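Local atomic coordinates of NADPH-flavin oxidoreductase (Vibrio parahaemolyticus serotype O3:K6, PDB entry 5UU6), a protein that binds FMN as a two-chain flavoprotein and probably uses NADPH to reduce flavins and nitro compounds. Residues L148-I154 / Y234-L240. Numbering follows the deposited sequence.
Sequences LPQNTAI and YLNGKGL
The Tyr234 ring presents its edge to the start of strand 152-161: Ile154 N lies in the ring plane and donates to Tyr234 OH (N to OH 2.9 Å), while Ile154 O sits near that plane beside CE2. Ala153 CB approaches the same ring obliquely, 3.8 Å from Tyr234 CE2, and also packs against Leu235 CD2 and Leu240 CD1. In this nitroreductase-family protein the contact joins two turns: the type II beta turn Pro149-Thr152, which leads into the strand, and the Schellman motif that closes helix 231-237 at Gly239. Between them Lys238 curls back, bent at chi2, chi3 and chi4 (all near -60°), which brings NZ over the turn. From there Lys238 NZ donates to Thr152 O at 2.8 Å and to Pro149 O at 3.0 Å, standing above both carbonyl planes; Thr152 OG1 reaches Pro149 O from the opposite face. Asp143 of helix 139-145 forms a salt bridge with Lys238 NZ and a hydrogen bond with Tyr234 OH, so one carboxylate links both side chains. On the solvent side the bent Gln150 chain holds its amide nearly coplanar with Gly237 O, to which NE2 donates. The backbones join where Asn151 N meets Lys238 O (2.7 Å, N-H...O 160°). Beyond this bond a water donates to Asn151 OD1 at 2.8 Å and to Gly239 O at 2.9 Å.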
loop_
_atom_site.group_PDB
_atom_site.type_symbol
_atom_site.label_atom_id
_atom_site.label_comp_id
_atom_site.label_asym_id
_atom_site.label_seq_id
_atom_site.Cartn_x
_atom_site.Cartn_y
_atom_site.Cartn_z
ATOM N N LEU A 148 -13.513 -10.101 13.959
ATOM C CA LEU A 148 -12.907 -8.778 14.112
ATOM C C LEU A 148 -13.779 -7.878 14.989
ATOM O O LEU A 148 -15.005 -7.853 14.827
ATOM C CB LEU A 148 -12.703 -8.119 12.760
ATOM C CG LEU A 148 -11.908 -8.935 11.748
ATOM C CD1 LEU A 148 -11.820 -8.105 10.491
ATOM C CD2 LEU A 148 -10.523 -9.222 12.316
ATOM N N PRO A 149 -13.174 -7.121 15.908
ATOM C CA PRO A 149 -13.921 -6.131 16.688
ATOM C C PRO A 149 -14.214 -4.864 15.885
ATOM O O PRO A 149 -13.822 -4.700 14.733
ATOM C CB PRO A 149 -12.972 -5.821 17.848
ATOM C CG PRO A 149 -11.605 -5.965 17.244
ATOM C CD PRO A 149 -11.739 -7.114 16.242
ATOM N N GLN A 150 -14.928 -3.955 16.529
ATOM C CA GLN A 150 -15.081 -2.607 16.016
ATOM C C GLN A 150 -13.718 -1.950 15.818
ATOM O O GLN A 150 -12.722 -2.322 16.453
ATOM C CB GLN A 150 -15.949 -1.793 16.986
ATOM C CG GLN A 150 -17.407 -2.253 17.017
ATOM C CD GLN A 150 -18.057 -2.197 15.635
ATOM O OE1 GLN A 150 -18.224 -3.224 14.973
ATOM N NE2 GLN A 150 -18.403 -0.999 15.191
ATOM N N ASN A 151 -13.671 -0.986 14.897
ATOM C CA ASN A 151 -12.458 -0.232 14.557
ATOM C C ASN A 151 -11.435 -1.058 13.791
ATOM O O ASN A 151 -10.277 -0.657 13.689
ATOM C CB ASN A 151 -11.780 0.376 15.804
ATOM C CG ASN A 151 -12.531 1.578 16.370
ATOM O OD1 ASN A 151 -13.658 1.879 15.971
ATOM N ND2 ASN A 151 -11.886 2.289 17.292
ATOM N N THR A 152 -11.816 -2.221 13.268
ATOM C CA THR A 152 -10.969 -3.006 12.371
ATOM C C THR A 152 -11.802 -3.390 11.151
ATOM O O THR A 152 -13.035 -3.425 11.218
ATOM C CB THR A 152 -10.416 -4.277 13.045
ATOM O OG1 THR A 152 -11.499 -5.184 13.305
ATOM C CG2 THR A 152 -9.797 -3.950 14.354
ATOM N N ALA A 153 -11.128 -3.691 10.040
ATOM C CA ALA A 153 -11.812 -4.054 8.797
ATOM C C ALA A 153 -10.859 -4.831 7.898
ATOM O O ALA A 153 -9.703 -4.452 7.776
ATOM C CB ALA A 153 -12.313 -2.818 8.040
ATOM N N ILE A 154 -11.343 -5.907 7.254
ATOM C CA ILE A 154 -10.469 -6.606 6.302
ATOM C C ILE A 154 -10.294 -5.728 5.075
ATOM O O ILE A 154 -11.157 -4.920 4.732
ATOM C CB ILE A 154 -11.000 -7.988 5.876
ATOM C CG1 ILE A 154 -12.311 -7.797 5.125
ATOM C CG2 ILE A 154 -11.153 -8.930 7.090
ATOM C CD1 ILE A 154 -12.379 -8.516 3.780
ATOM N N TYR A 234 -20.054 -1.550 4.848
ATOM C CA TYR A 234 -19.192 -2.460 5.596
ATOM C C TYR A 234 -18.289 -1.672 6.551
ATOM O O TYR A 234 -18.311 -1.877 7.778
ATOM C CB TYR A 234 -18.341 -3.316 4.635
ATOM C CG TYR A 234 -17.266 -4.088 5.388
ATOM C CD1 TYR A 234 -17.596 -4.982 6.425
ATOM C CD2 TYR A 234 -15.920 -3.841 5.149
ATOM C CE1 TYR A 234 -16.586 -5.657 7.148
ATOM C CE2 TYR A 234 -14.899 -4.519 5.883
ATOM C CZ TYR A 234 -15.243 -5.384 6.877
ATOM O OH TYR A 234 -14.216 -6.003 7.574
ATOM N N LEU A 235 -17.507 -0.740 5.996
ATOM C CA LEU A 235 -16.590 0.075 6.791
ATOM C C LEU A 235 -17.336 0.856 7.871
ATOM O O LEU A 235 -16.921 0.886 9.038
ATOM C CB LEU A 235 -15.812 1.025 5.865
ATOM C CG LEU A 235 -14.833 0.416 4.833
ATOM C CD1 LEU A 235 -14.270 1.511 3.905
ATOM C CD2 LEU A 235 -13.662 -0.344 5.459
ATOM N N ASN A 236 -18.449 1.508 7.501
ATOM C CA ASN A 236 -19.188 2.279 8.484
ATOM C C ASN A 236 -19.687 1.400 9.611
ATOM O O ASN A 236 -19.601 1.787 10.774
ATOM C CB ASN A 236 -20.344 3.027 7.809
ATOM C CG ASN A 236 -19.846 4.132 6.900
ATOM O OD1 ASN A 236 -18.646 4.504 6.947
ATOM N ND2 ASN A 236 -20.729 4.652 6.055
ATOM N N GLY A 237 -20.138 0.177 9.299
ATOM C CA GLY A 237 -20.557 -0.745 10.355
ATOM C C GLY A 237 -19.453 -1.138 11.328
ATOM O O GLY A 237 -19.755 -1.558 12.447
ATOM N N LYS A 238 -18.179 -1.019 10.935
ATOM C CA LYS A 238 -17.074 -1.278 11.850
ATOM C C LYS A 238 -16.578 0.000 12.547
ATOM O O LYS A 238 -15.570 -0.044 13.268
ATOM C CB LYS A 238 -15.888 -1.935 11.117
ATOM C CG LYS A 238 -16.207 -3.163 10.260
ATOM C CD LYS A 238 -16.934 -4.316 11.058
ATOM C CE LYS A 238 -16.205 -4.767 12.346
ATOM N NZ LYS A 238 -14.857 -5.333 12.031
ATOM N N GLY A 239 -17.250 1.129 12.337
ATOM C CA GLY A 239 -16.836 2.396 12.921
ATOM C C GLY A 239 -15.871 3.227 12.092
ATOM O O GLY A 239 -15.370 4.237 12.593
ATOM N N LEU A 240 -15.609 2.867 10.842
ATOM C CA LEU A 240 -14.581 3.542 10.057
ATOM C C LEU A 240 -15.188 4.322 8.899
ATOM O O LEU A 240 -16.228 3.951 8.369
ATOM C CB LEU A 240 -13.554 2.535 9.501
ATOM C CG LEU A 240 -12.915 1.564 10.499
ATOM C CD1 LEU A 240 -12.215 0.443 9.773
ATOM C CD2 LEU A 240 -11.939 2.285 11.444
HETATM O O HOH W 1 -15.065 4.255 15.438
#